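Side-chain contacts in berberine bridge enzyme-like protein (PDB 5D79), which binds FAD as a secreted plant oxidoreductase of the berberine bridge enzyme-like family and is involved in adaptation to salt stress: residues R193-A198 and K245-P250; S335-V340 and E350-L355; D369-E374 and T401-K406; P391-G396 and L448-S453; R509-T512 and T517-F520. All coordinates share one frame; numbering follows the deposited sequence.

The five contacts illustrate how chemistry follows place in a fold. Contacts 2, 3 and 4 are largely buried and held mainly by apolar contact: aliphatic branches in contact 2, two phenylalanine rings in contact 3, and an indole under an alanine methyl in contact 4, with a carboxylate oxygen at its edge. Contact 1 is only partly buried and adds a phenol-to-carbonyl hydrogen bond to its packing, while contact 5 rests on a buried lysine and its charged partner. Contacts 3 and 4 share strand 396-402, which begins at the end of 391-396. Contacts 1 and 3 meet, Arg193 NE lying 2.7 Å from Phe403 O, whereas contact 5 stands well apart from the others.

Contact 1: residues R193-A198 and K245-P250; sequences RKYGLA and KLVDVP
Tyr195 makes this contact almost alone, laying its ring across Val247 and passing its hydroxyl on to the backbone of Asp248. The apolar component is a CH-pi contact: Val247 CB sits 3.5 Å from the centroid of the Tyr195 ring and only 6° off the ring normal, so the branch point of the valine lies over the middle of the face. Its two methyls spread over the same face, CG1 toward CD1 of the ring and CG2 toward CD2, where Val247 CG2 comes within 3.5 Å of Tyr195 CD2. The opposite face of the ring is covered by Lys194 CG, offset toward the rim, so that the phenol is held between a neighbour in sequence and a residue about fifty positions further on.

The polar component is one hydrogen bond. Tyr195 OH donates to Asp248 O over 2.6 Å, meeting a lone pair in the carbonyl plane with a C=O...donor angle of 134°. With CG anti to its carbonyl carbon (chi1 -70°), the tyrosine reaches across to the strand, and face contact and hydroxyl bond together probably limit the rotation of the ring. The carboxylate of Asp248 is engaged elsewhere, in a salt bridge with Arg143, while Lys194 pairs with Asp283.

Just after Tyr195, Gly196 leaves helical geometry with positive phi, a conformation in which a beta carbon would press on the preceding carbonyl oxygen. The arrangement thus ties the end of the short helix 192-195 to the last residues of strand 238-248, within the FAD-binding PCMH-type domain.

Contact 2: residues S335-V340 and E350-L355; sequences SWIESV and ESLGVL
Ile337, the second residue of helix 336-343, is the first residue here to reach the 3-10 segment 352-355, but the helix is capped two residues earlier, at Ser335. This serine occupies the N-cap and forms a capping box with Glu338: Glu338 N donates to Ser335 OG, and Ser335 N returns a nearly straight bond of 3.2 Å to Glu338 OE1, at 177°. This carboxylate oxygen is met on its anti side. Trp336 makes its own contact elsewhere, its ring edge-to-face with Tyr157.

The side chain of Ile337 extends with CG1 opposite the backbone N (chi1 -174°), which brings two of its carbons to two leucines. CG1 lies 4.0 Å from Leu352 CD2, and the terminal CD1 comes within 3.7 Å of Leu355 CD1. Further along, Ser339 OG bonds to Trp336 O at 2.5 Å on a lone pair in the carbonyl plane, and that oxygen also accepts from Val340 N. Val340 then presents CG1 to Leu355 CD2 at 3.9 Å, while its other methyl, CG2, lies over a face of the Trp336 ring.

Leu355 is therefore divided between two helix residues, one methyl for each. Tyr157 of helix 153-163 touches both Ile337 and Val340, and Tyr158 touches Leu352. With no hydrogen bond across the two segments, their contact is made by methyl and methylene surfaces, and its specificity probably resides in shape.

Contact 3: residues D369-E374 and T401-K406; sequences DDFVQE and TPFGGK
Phe371 and Phe403 meet as a buried aromatic pair at the edge of the seven-stranded antiparallel sheet. Phe371 belongs to the outermost strand 363-372, and Phe403 follows strand 396-402 directly; strand 425-434 runs between these two, so the rings bridge over an intervening strand. That strand supplies Glu426, which both phenylalanines touch, and the Phe371 ring also stacks with His419.

The two ring planes stand at 71° with centroids 5.6 Å apart, a steep oblique meeting in which Phe403 CE2 arrives at the edge of the Phe371 ring, near its plane. Each CG is placed anti to its own carbonyl carbon, chi1 being -69° in Phe371, and this swings the ring of the strand residue out toward its partner although its beta carbon is not aimed there. Beyond Phe403 the chain passes through Gly404 and Gly405, both with positive phi, before a helix opens at Lys406. Through Arg193, Phe403 O ties this loop to helix 192-195. At the point of meeting, Phe371 CE2 lies 3.4 Å from Phe403 CE2 and 3.5 Å from Phe403 CZ.

Contact 4: residues P391-G396 and L448-S453; sequences PEARLG and LKWVDS
Trp450 of helix 441-458 faces the loop that leads into strand 396-402, and two successive residues there, Glu392 at the end of a 3-10 segment and Ala393 at the start of a type I turn, meet its indole in different ways. The tryptophan stretches away from its helix with CG anti to the backbone N (chi1 -174°), which carries the indole out toward the loop. There Ala393 CB lies over one face, offset toward the rim near NE1, CE2 and CZ2: it is 3.5 Å from Trp450 NE1 and 3.6 Å from Trp450 CE2.

Glu392 takes a more contorted course. Its CG lies between the backbone N and the carbonyl carbon (chi1 74°), and the chain then bends at chi2, folding the carboxylate back toward the helix. CG passes 3.8 Å from Trp450 CB, and OE2 ends 3.4 Å from Trp450 CD1, at the ring edge and near the indole plane. The carboxylate plane stands at 90° to that of the indole. Glu392 also touches Lys446 and Tyr447 of the same helix.

The indole N-H is not spent on the glutamate; Trp450 NE1 donates to Arg387 O, near the end of helix 378-388, and Ser453 OG bonds to Arg387 NH2. Replacing Trp450 with a leucine would probably leave Arg387 O without its indole donor and open a gap beneath the methyl of Ala393. Across the two segments no hydrogen bond forms, so the contact combines apolar cover of a ring face with a carboxylate oxygen at the ring's C-H edge, an approach likely to be mildly favourable electrostatically.

Contact 5: residues R509-T512 and T517-F520; sequences RVKT and TDFF
Lys511 and Asp518 cross at about a right angle, the lysine reaching from helix 504-514 into the loop that follows it. The direction of the long side chain is set near its base: CG is anti to the backbone N (chi1 168°), a single bend at chi2 of 68° turns the chain, and the remaining bonds run extended to the ammonium group. Asp518 projects across this path and offers OD1 to Lys511 NZ at 2.9 Å, a salt bridge that uses the anti lone pair, away from the other carboxylate oxygen. The lysine methylene CE also lies close, 3.2 Å from Asp518 OD1.

A second bond comes from the backbone. Lys511 NZ donates to Phe520 O, also over 2.9 Å, but from above the carbonyl plane, 37° out of it, rather than along a lone pair. Beyond these segments, Asp515 OD2 forms a further salt bridge with the ammonium and Ser235 O accepts from it, while Asp518 OD2 pairs with Lys488. With an alanine here instead of Lys511, Asp515 and Asp518 OD1 would probably lose their shared cation and the Phe520 carbonyl its donor.

A buried ammonium gripped by carboxylates and carbonyls thus closes the chain back onto its own helix, a helix-to-loop tie within the berberine and berberine-like region near the C-terminus.

Contact 1: residues R193-A198 and K245-P250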
# COMPACT_ATOMS: atom_id res chain seq x y z
N ARG A 193 -2.63 11.59 -9.68
CA ARG A 193 -2.92 13.01 -9.91
C ARG A 193 -4.04 13.16 -10.93
O ARG A 193 -4.69 14.18 -11.01
CB ARG A 193 -1.66 13.76 -10.35
CG ARG A 193 -0.52 13.77 -9.31
CD ARG A 193 0.52 14.85 -9.66
NE ARG A 193 -0.00 16.21 -9.51
CZ ARG A 193 -0.37 17.00 -10.52
NH1 ARG A 193 -0.27 16.59 -11.77
NH2 ARG A 193 -0.82 18.22 -10.27
N LYS A 194 -4.28 12.10 -11.68
CA LYS A 194 -5.24 12.12 -12.76
C LYS A 194 -6.55 11.51 -12.32
O LYS A 194 -7.63 12.06 -12.57
CB LYS A 194 -4.66 11.37 -13.97
CG LYS A 194 -5.59 11.19 -15.14
CD LYS A 194 -5.58 12.41 -16.00
CE LYS A 194 -6.30 12.16 -17.31
NZ LYS A 194 -6.47 13.46 -17.96
N TYR A 195 -6.44 10.37 -11.63
CA TYR A 195 -7.59 9.55 -11.29
C TYR A 195 -7.74 9.26 -9.80
O TYR A 195 -8.71 8.65 -9.39
CB TYR A 195 -7.52 8.23 -12.05
CG TYR A 195 -7.77 8.40 -13.53
CD1 TYR A 195 -8.95 8.96 -13.99
CD2 TYR A 195 -6.81 8.01 -14.47
CE1 TYR A 195 -9.19 9.13 -15.35
CE2 TYR A 195 -7.04 8.18 -15.83
CZ TYR A 195 -8.23 8.74 -16.26
OH TYR A 195 -8.49 8.90 -17.60
N GLY A 196 -6.79 9.72 -8.99
CA GLY A 196 -6.85 9.49 -7.55
C GLY A 196 -6.35 8.12 -7.13
O GLY A 196 -5.53 7.50 -7.82
N LEU A 197 -6.84 7.63 -6.00
CA LEU A 197 -6.36 6.37 -5.44
C LEU A 197 -7.18 5.22 -6.01
O LEU A 197 -8.23 5.44 -6.62
CB LEU A 197 -6.44 6.36 -3.90
CG LEU A 197 -5.81 7.53 -3.13
CD1 LEU A 197 -6.12 7.41 -1.64
CD2 LEU A 197 -4.32 7.60 -3.37
N ALA A 198 -6.70 4.00 -5.82
CA ALA A 198 -7.47 2.82 -6.22
C ALA A 198 -8.84 2.82 -5.53
O ALA A 198 -9.86 2.56 -6.16
CB ALA A 198 -6.70 1.54 -5.90
N LYS A 245 -13.73 0.41 -11.36
CA LYS A 245 -14.05 1.24 -12.51
C LYS A 245 -12.75 1.46 -13.30
O LYS A 245 -11.79 2.01 -12.78
CB LYS A 245 -14.66 2.57 -12.07
CG LYS A 245 -15.26 3.38 -13.19
CD LYS A 245 -16.35 2.57 -13.88
CE LYS A 245 -16.54 3.04 -15.31
NZ LYS A 245 -17.64 2.29 -15.95
N LEU A 246 -12.73 1.01 -14.55
CA LEU A 246 -11.55 1.17 -15.40
C LEU A 246 -11.49 2.59 -15.98
O LEU A 246 -12.51 3.16 -16.35
CB LEU A 246 -11.55 0.13 -16.52
CG LEU A 246 -11.56 -1.34 -16.06
CD1 LEU A 246 -11.60 -2.31 -17.25
CD2 LEU A 246 -10.38 -1.66 -15.12
N VAL A 247 -10.29 3.16 -16.04
CA VAL A 247 -10.13 4.55 -16.44
C VAL A 247 -9.45 4.62 -17.79
O VAL A 247 -8.78 3.68 -18.21
CB VAL A 247 -9.32 5.37 -15.40
CG1 VAL A 247 -10.08 5.41 -14.07
CG2 VAL A 247 -7.93 4.79 -15.22
N ASP A 248 -9.63 5.73 -18.49
CA ASP A 248 -9.18 5.83 -19.86
C ASP A 248 -7.76 6.32 -19.94
O ASP A 248 -7.35 7.20 -19.18
CB ASP A 248 -10.10 6.74 -20.68
CG ASP A 248 -11.55 6.31 -20.63
OD1 ASP A 248 -11.89 5.26 -21.20
OD2 ASP A 248 -12.37 7.04 -20.02
N VAL A 249 -7.01 5.74 -20.85
CA VAL A 249 -5.67 6.19 -21.14
C VAL A 249 -5.50 6.15 -22.64
O VAL A 249 -6.13 5.34 -23.32
CB VAL A 249 -4.56 5.30 -20.48
CG1 VAL A 249 -4.46 5.56 -18.98
CG2 VAL A 249 -4.77 3.82 -20.75
N PRO A 250 -4.67 7.03 -23.17
CA PRO A 250 -4.30 6.91 -24.58
C PRO A 250 -3.43 5.67 -24.84
O PRO A 250 -2.67 5.24 -23.99
CB PRO A 250 -3.52 8.20 -24.84
CG PRO A 250 -4.01 9.14 -23.80
CD PRO A 250 -4.22 8.29 -22.58

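Contact 2: residues S335-V340 and E350-L355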
# COMPACT_ATOMS: atom_id res chain seq x y z
N SER A 335 3.09 2.16 -24.28
CA SER A 335 1.72 2.01 -23.78
C SER A 335 1.69 2.15 -22.26
O SER A 335 2.73 2.10 -21.61
CB SER A 335 1.14 0.66 -24.22
OG SER A 335 1.78 -0.40 -23.54
N TRP A 336 0.51 2.34 -21.67
CA TRP A 336 0.46 2.47 -20.23
C TRP A 336 0.89 1.16 -19.57
O TRP A 336 1.64 1.17 -18.60
CB TRP A 336 -0.94 2.87 -19.75
CG TRP A 336 -1.11 2.62 -18.30
CD1 TRP A 336 -0.72 3.43 -17.26
CD2 TRP A 336 -1.69 1.45 -17.70
NE1 TRP A 336 -1.02 2.83 -16.06
CE2 TRP A 336 -1.61 1.62 -16.30
CE3 TRP A 336 -2.26 0.27 -18.22
CZ2 TRP A 336 -2.09 0.66 -15.41
CZ3 TRP A 336 -2.73 -0.68 -17.33
CH2 TRP A 336 -2.64 -0.48 -15.94
N ILE A 337 0.45 0.04 -20.11
CA ILE A 337 0.81 -1.23 -19.51
C ILE A 337 2.33 -1.43 -19.60
O ILE A 337 2.93 -2.03 -18.71
CB ILE A 337 0.05 -2.42 -20.17
CG1 ILE A 337 0.33 -3.73 -19.40
CG2 ILE A 337 0.39 -2.58 -21.65
CD1 ILE A 337 -0.07 -3.66 -17.93
N GLU A 338 2.96 -0.92 -20.65
CA GLU A 338 4.41 -1.03 -20.74
C GLU A 338 5.08 -0.12 -19.71
O GLU A 338 6.16 -0.43 -19.20
CB GLU A 338 4.88 -0.70 -22.16
CG GLU A 338 4.64 -1.85 -23.14
CD GLU A 338 5.05 -1.53 -24.57
OE1 GLU A 338 4.90 -0.36 -25.00
OE2 GLU A 338 5.53 -2.45 -25.27
N SER A 339 4.41 0.99 -19.37
CA SER A 339 4.94 1.92 -18.37
C SER A 339 4.88 1.30 -16.96
O SER A 339 5.66 1.67 -16.09
CB SER A 339 4.16 3.24 -18.40
OG SER A 339 2.94 3.13 -17.70
N VAL A 340 3.96 0.36 -16.77
CA VAL A 340 3.90 -0.42 -15.53
C VAL A 340 5.17 -1.26 -15.35
O VAL A 340 5.77 -1.28 -14.28
CB VAL A 340 2.64 -1.35 -15.52
CG1 VAL A 340 2.69 -2.31 -14.35
CG2 VAL A 340 1.35 -0.53 -15.49
N GLU A 350 10.64 -6.08 -22.09
CA GLU A 350 10.31 -7.34 -21.42
C GLU A 350 8.86 -7.76 -21.70
O GLU A 350 8.00 -6.91 -21.94
CB GLU A 350 10.54 -7.19 -19.91
CG GLU A 350 10.31 -8.44 -19.09
CD GLU A 350 11.52 -9.35 -19.05
OE1 GLU A 350 12.03 -9.71 -20.14
OE2 GLU A 350 11.97 -9.69 -17.94
N SER A 351 8.59 -9.06 -21.66
CA SER A 351 7.24 -9.58 -21.85
C SER A 351 6.31 -9.17 -20.69
O SER A 351 6.74 -9.15 -19.53
CB SER A 351 7.26 -11.11 -22.02
OG SER A 351 7.54 -11.80 -20.80
N LEU A 352 5.06 -8.85 -21.01
CA LEU A 352 4.09 -8.41 -20.01
C LEU A 352 3.82 -9.47 -18.94
O LEU A 352 3.31 -9.16 -17.86
CB LEU A 352 2.77 -8.03 -20.68
CG LEU A 352 2.82 -6.89 -21.69
CD1 LEU A 352 1.43 -6.65 -22.29
CD2 LEU A 352 3.38 -5.65 -21.03
N GLY A 353 4.16 -10.71 -19.24
CA GLY A 353 3.92 -11.82 -18.34
C GLY A 353 4.59 -11.75 -16.99
O GLY A 353 4.16 -12.42 -16.06
N VAL A 354 5.63 -10.93 -16.85
CA VAL A 354 6.33 -10.83 -15.58
C VAL A 354 5.46 -10.17 -14.52
O VAL A 354 5.74 -10.23 -13.33
CB VAL A 354 7.64 -10.04 -15.71
CG1 VAL A 354 8.51 -10.67 -16.78
CG2 VAL A 354 7.36 -8.58 -16.03
N LEU A 355 4.38 -9.54 -14.98
CA LEU A 355 3.45 -8.89 -14.07
C LEU A 355 2.74 -9.90 -13.21
O LEU A 355 2.29 -9.59 -12.10
CB LEU A 355 2.44 -8.08 -14.87
CG LEU A 355 3.12 -6.92 -15.60
CD1 LEU A 355 2.08 -6.14 -16.33
CD2 LEU A 355 3.91 -6.04 -14.63

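Contact 3: residues D369-E374 and T401-K406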
# COMPACT_ATOMS: atom_id res chain seq x y z
N ASP A 369 6.45 7.28 6.80
CA ASP A 369 6.18 8.32 5.82
C ASP A 369 5.58 9.58 6.45
O ASP A 369 5.28 9.62 7.64
CB ASP A 369 5.31 7.76 4.69
CG ASP A 369 3.82 7.82 4.96
OD1 ASP A 369 3.37 7.64 6.11
OD2 ASP A 369 3.07 8.05 3.98
N ASP A 370 5.47 10.62 5.62
CA ASP A 370 5.05 11.95 6.02
C ASP A 370 4.31 12.64 4.88
O ASP A 370 4.39 12.25 3.71
CB ASP A 370 6.26 12.81 6.39
CG ASP A 370 6.63 12.72 7.84
OD1 ASP A 370 5.73 12.80 8.69
OD2 ASP A 370 7.84 12.60 8.12
N PHE A 371 3.61 13.70 5.23
CA PHE A 371 3.01 14.57 4.26
C PHE A 371 3.59 15.97 4.44
O PHE A 371 3.68 16.46 5.56
CB PHE A 371 1.48 14.56 4.38
CG PHE A 371 0.88 13.26 3.97
CD1 PHE A 371 0.77 12.21 4.87
CD2 PHE A 371 0.48 13.05 2.65
CE1 PHE A 371 0.25 10.98 4.48
CE2 PHE A 371 -0.05 11.83 2.25
CZ PHE A 371 -0.16 10.79 3.17
N VAL A 372 4.02 16.57 3.34
CA VAL A 372 4.58 17.91 3.34
C VAL A 372 3.53 18.87 2.81
O VAL A 372 2.95 18.63 1.76
CB VAL A 372 5.87 18.00 2.50
CG1 VAL A 372 6.34 19.45 2.34
CG2 VAL A 372 6.97 17.13 3.11
N GLN A 373 3.28 19.93 3.56
CA GLN A 373 2.22 20.88 3.23
C GLN A 373 2.76 22.21 2.72
O GLN A 373 2.04 22.99 2.09
CB GLN A 373 1.31 21.09 4.45
CG GLN A 373 0.70 19.78 4.94
CD GLN A 373 -0.30 19.93 6.05
OE1 GLN A 373 -0.08 20.66 7.01
NE2 GLN A 373 -1.41 19.21 5.94
N GLU A 374 4.03 22.45 2.97
CA GLU A 374 4.71 23.62 2.42
C GLU A 374 6.19 23.29 2.25
O GLU A 374 6.75 22.53 3.05
CB GLU A 374 4.51 24.86 3.31
CG GLU A 374 5.02 24.73 4.74
CD GLU A 374 4.69 25.96 5.59
OE1 GLU A 374 3.63 26.58 5.37
OE2 GLU A 374 5.51 26.31 6.47
N THR A 401 6.54 11.73 -3.62
CA THR A 401 5.42 11.47 -4.52
C THR A 401 4.46 12.65 -4.56
O THR A 401 3.84 12.98 -3.55
CB THR A 401 4.69 10.20 -4.08
OG1 THR A 401 5.59 9.10 -4.18
CG2 THR A 401 3.49 9.92 -4.95
N PRO A 402 4.31 13.28 -5.74
CA PRO A 402 3.52 14.51 -5.82
C PRO A 402 2.01 14.27 -5.69
O PRO A 402 1.47 13.36 -6.33
CB PRO A 402 3.87 15.05 -7.20
CG PRO A 402 4.09 13.79 -8.02
CD PRO A 402 4.73 12.80 -7.07
N PHE A 403 1.34 15.06 -4.86
CA PHE A 403 -0.12 15.06 -4.83
C PHE A 403 -0.65 16.19 -5.73
O PHE A 403 -0.12 16.42 -6.81
CB PHE A 403 -0.63 15.17 -3.39
CG PHE A 403 -0.54 13.88 -2.61
CD1 PHE A 403 0.39 12.91 -2.95
CD2 PHE A 403 -1.42 13.62 -1.56
CE1 PHE A 403 0.47 11.69 -2.25
CE2 PHE A 403 -1.35 12.42 -0.85
CZ PHE A 403 -0.40 11.45 -1.19
N GLY A 404 -1.67 16.91 -5.29
CA GLY A 404 -2.28 17.89 -6.18
C GLY A 404 -3.06 17.17 -7.26
O GLY A 404 -3.25 15.97 -7.19
N GLY A 405 -3.54 17.90 -8.26
CA GLY A 405 -4.42 17.29 -9.24
C GLY A 405 -5.68 16.72 -8.60
O GLY A 405 -6.29 17.36 -7.75
N LYS A 406 -6.05 15.50 -8.97
CA LYS A 406 -7.27 14.90 -8.44
C LYS A 406 -7.19 14.79 -6.92
O LYS A 406 -8.21 14.82 -6.22
CB LYS A 406 -7.53 13.53 -9.08
CG LYS A 406 -8.91 12.95 -8.79
CD LYS A 406 -9.99 13.49 -9.74
CE LYS A 406 -11.38 13.08 -9.28
NZ LYS A 406 -12.41 13.17 -10.36

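Contact 4: residues P391-G396 and L448-S453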
# COMPACT_ATOMS: atom_id res chain seq x y z
N PRO A 391 26.50 4.33 5.58
CA PRO A 391 26.79 2.98 5.09
C PRO A 391 25.54 2.12 5.11
O PRO A 391 25.29 1.38 4.16
CB PRO A 391 27.83 2.45 6.08
CG PRO A 391 28.39 3.65 6.76
CD PRO A 391 27.27 4.65 6.80
N GLU A 392 24.75 2.25 6.18
CA GLU A 392 23.55 1.43 6.36
C GLU A 392 22.39 1.93 5.48
O GLU A 392 21.33 1.31 5.42
CB GLU A 392 23.17 1.36 7.85
CG GLU A 392 22.53 2.61 8.48
CD GLU A 392 23.53 3.66 8.95
OE1 GLU A 392 24.72 3.57 8.60
OE2 GLU A 392 23.11 4.61 9.67
N ALA A 393 22.60 3.03 4.77
CA ALA A 393 21.59 3.53 3.82
C ALA A 393 21.89 3.13 2.37
O ALA A 393 21.38 3.76 1.45
CB ALA A 393 21.47 5.04 3.93
N ARG A 394 22.72 2.10 2.17
CA ARG A 394 23.09 1.66 0.83
C ARG A 394 21.89 1.16 0.04
O ARG A 394 21.82 1.35 -1.18
CB ARG A 394 24.16 0.56 0.87
CG ARG A 394 24.75 0.28 -0.51
CD ARG A 394 25.86 -0.75 -0.48
NE ARG A 394 25.38 -2.07 -0.04
CZ ARG A 394 24.89 -3.00 -0.86
NH1 ARG A 394 24.79 -2.76 -2.16
NH2 ARG A 394 24.48 -4.17 -0.37
N LEU A 395 20.95 0.51 0.71
CA LEU A 395 19.74 0.05 0.03
C LEU A 395 18.50 0.81 0.51
O LEU A 395 17.39 0.30 0.45
CB LEU A 395 19.55 -1.45 0.22
CG LEU A 395 20.66 -2.34 -0.35
CD1 LEU A 395 20.19 -3.78 -0.40
CD2 LEU A 395 21.10 -1.86 -1.72
N GLY A 396 18.72 2.04 0.95
CA GLY A 396 17.65 2.89 1.43
C GLY A 396 17.18 3.91 0.41
O GLY A 396 17.90 4.26 -0.52
N LEU A 448 16.76 0.28 11.33
CA LEU A 448 15.66 0.87 12.08
C LEU A 448 16.06 2.26 12.58
O LEU A 448 15.35 3.24 12.34
CB LEU A 448 15.27 -0.02 13.26
CG LEU A 448 14.15 -1.04 13.05
CD1 LEU A 448 14.21 -1.67 11.68
CD2 LEU A 448 14.22 -2.12 14.10
N LYS A 449 17.21 2.31 13.26
CA LYS A 449 17.73 3.57 13.79
C LYS A 449 17.89 4.61 12.71
O LYS A 449 17.57 5.77 12.93
CB LYS A 449 19.07 3.35 14.49
CG LYS A 449 18.96 2.60 15.82
CD LYS A 449 20.30 2.44 16.53
CE LYS A 449 20.16 1.55 17.74
NZ LYS A 449 19.49 0.26 17.40
N TRP A 450 18.37 4.19 11.54
CA TRP A 450 18.55 5.09 10.40
C TRP A 450 17.22 5.71 9.99
O TRP A 450 17.11 6.94 9.83
CB TRP A 450 19.19 4.36 9.20
CG TRP A 450 19.49 5.32 8.08
CD1 TRP A 450 20.64 6.06 7.93
CD2 TRP A 450 18.61 5.71 7.01
NE1 TRP A 450 20.53 6.86 6.81
CE2 TRP A 450 19.30 6.67 6.23
CE3 TRP A 450 17.32 5.34 6.62
CZ2 TRP A 450 18.74 7.26 5.09
CZ3 TRP A 450 16.76 5.93 5.48
CH2 TRP A 450 17.47 6.88 4.73
N VAL A 451 16.21 4.87 9.82
CA VAL A 451 14.89 5.30 9.39
C VAL A 451 14.23 6.18 10.46
O VAL A 451 13.57 7.18 10.15
CB VAL A 451 13.98 4.09 9.04
CG1 VAL A 451 12.58 4.54 8.68
CG2 VAL A 451 14.58 3.29 7.91
N ASP A 452 14.42 5.82 11.73
CA ASP A 452 13.86 6.60 12.83
C ASP A 452 14.49 8.01 12.90
O ASP A 452 13.80 8.99 13.19
CB ASP A 452 14.07 5.86 14.17
CG ASP A 452 13.32 6.51 15.34
OD1 ASP A 452 12.09 6.27 15.48
OD2 ASP A 452 13.95 7.25 16.13
N SER A 453 15.78 8.09 12.59
CA SER A 453 16.55 9.31 12.78
C SER A 453 16.23 10.39 11.74
O SER A 453 16.13 11.57 12.08
CB SER A 453 18.05 9.00 12.77
OG SER A 453 18.81 10.14 13.09

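Contact 5: residues R509-T512 and T517-F520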
# COMPACT_ATOMS: atom_id res chain seq x y z
N ARG A 509 -17.58 5.21 14.23
CA ARG A 509 -19.03 5.03 14.19
C ARG A 509 -19.38 3.83 13.31
O ARG A 509 -20.12 2.93 13.72
CB ARG A 509 -19.73 6.30 13.69
CG ARG A 509 -19.49 7.55 14.54
CD ARG A 509 -19.69 7.31 16.04
NE ARG A 509 -19.82 8.57 16.78
CZ ARG A 509 -18.81 9.22 17.35
NH1 ARG A 509 -17.57 8.74 17.27
NH2 ARG A 509 -19.03 10.35 18.01
N VAL A 510 -18.83 3.80 12.10
CA VAL A 510 -19.08 2.69 11.19
C VAL A 510 -18.62 1.38 11.84
O VAL A 510 -19.35 0.40 11.84
CB VAL A 510 -18.38 2.89 9.81
CG1 VAL A 510 -18.61 1.69 8.93
CG2 VAL A 510 -18.90 4.15 9.13
N LYS A 511 -17.42 1.41 12.42
CA LYS A 511 -16.88 0.24 13.13
C LYS A 511 -17.84 -0.27 14.22
O LYS A 511 -18.01 -1.48 14.38
CB LYS A 511 -15.53 0.59 13.75
CG LYS A 511 -14.99 -0.42 14.75
CD LYS A 511 -14.60 -1.74 14.11
CE LYS A 511 -13.87 -2.62 15.12
NZ LYS A 511 -13.57 -4.00 14.67
N THR A 512 -18.46 0.65 14.93
CA THR A 512 -19.34 0.26 16.03
C THR A 512 -20.62 -0.39 15.53
O THR A 512 -21.15 -1.31 16.15
CB THR A 512 -19.65 1.46 16.93
OG1 THR A 512 -18.41 2.00 17.42
CG2 THR A 512 -20.52 1.05 18.13
N THR A 517 -18.95 -6.52 18.15
CA THR A 517 -18.23 -7.45 19.01
C THR A 517 -16.75 -7.16 18.96
O THR A 517 -15.98 -7.69 19.77
CB THR A 517 -18.48 -8.91 18.59
OG1 THR A 517 -18.36 -9.04 17.17
CG2 THR A 517 -19.87 -9.32 19.01
N ASP A 518 -16.35 -6.29 18.03
CA ASP A 518 -14.95 -6.01 17.74
C ASP A 518 -14.19 -7.31 17.37
O ASP A 518 -13.08 -7.55 17.86
CB ASP A 518 -14.30 -5.31 18.93
CG ASP A 518 -12.96 -4.67 18.59
OD1 ASP A 518 -12.68 -4.48 17.39
OD2 ASP A 518 -12.19 -4.35 19.52
N PHE A 519 -14.77 -8.14 16.51
CA PHE A 519 -14.10 -9.37 16.11
C PHE A 519 -12.86 -9.06 15.28
O PHE A 519 -11.79 -9.63 15.50
CB PHE A 519 -15.01 -10.31 15.31
CG PHE A 519 -14.31 -11.57 14.81
CD1 PHE A 519 -13.95 -12.60 15.69
CD2 PHE A 519 -13.99 -11.72 13.46
CE1 PHE A 519 -13.30 -13.76 15.24
CE2 PHE A 519 -13.33 -12.88 13.00
CZ PHE A 519 -12.99 -13.89 13.89
N PHE A 520 -13.01 -8.17 14.31
CA PHE A 520 -11.90 -7.84 13.43
C PHE A 520 -11.01 -6.78 14.06
O PHE A 520 -11.29 -5.58 13.96
CB PHE A 520 -12.44 -7.39 12.07
CG PHE A 520 -13.19 -8.47 11.36
CD1 PHE A 520 -12.51 -9.46 10.67
CD2 PHE A 520 -14.57 -8.51 11.40
CE1 PHE A 520 -13.20 -10.46 10.02
CE2 PHE A 520 -15.27 -9.52 10.75
CZ PHE A 520 -14.58 -10.49 10.06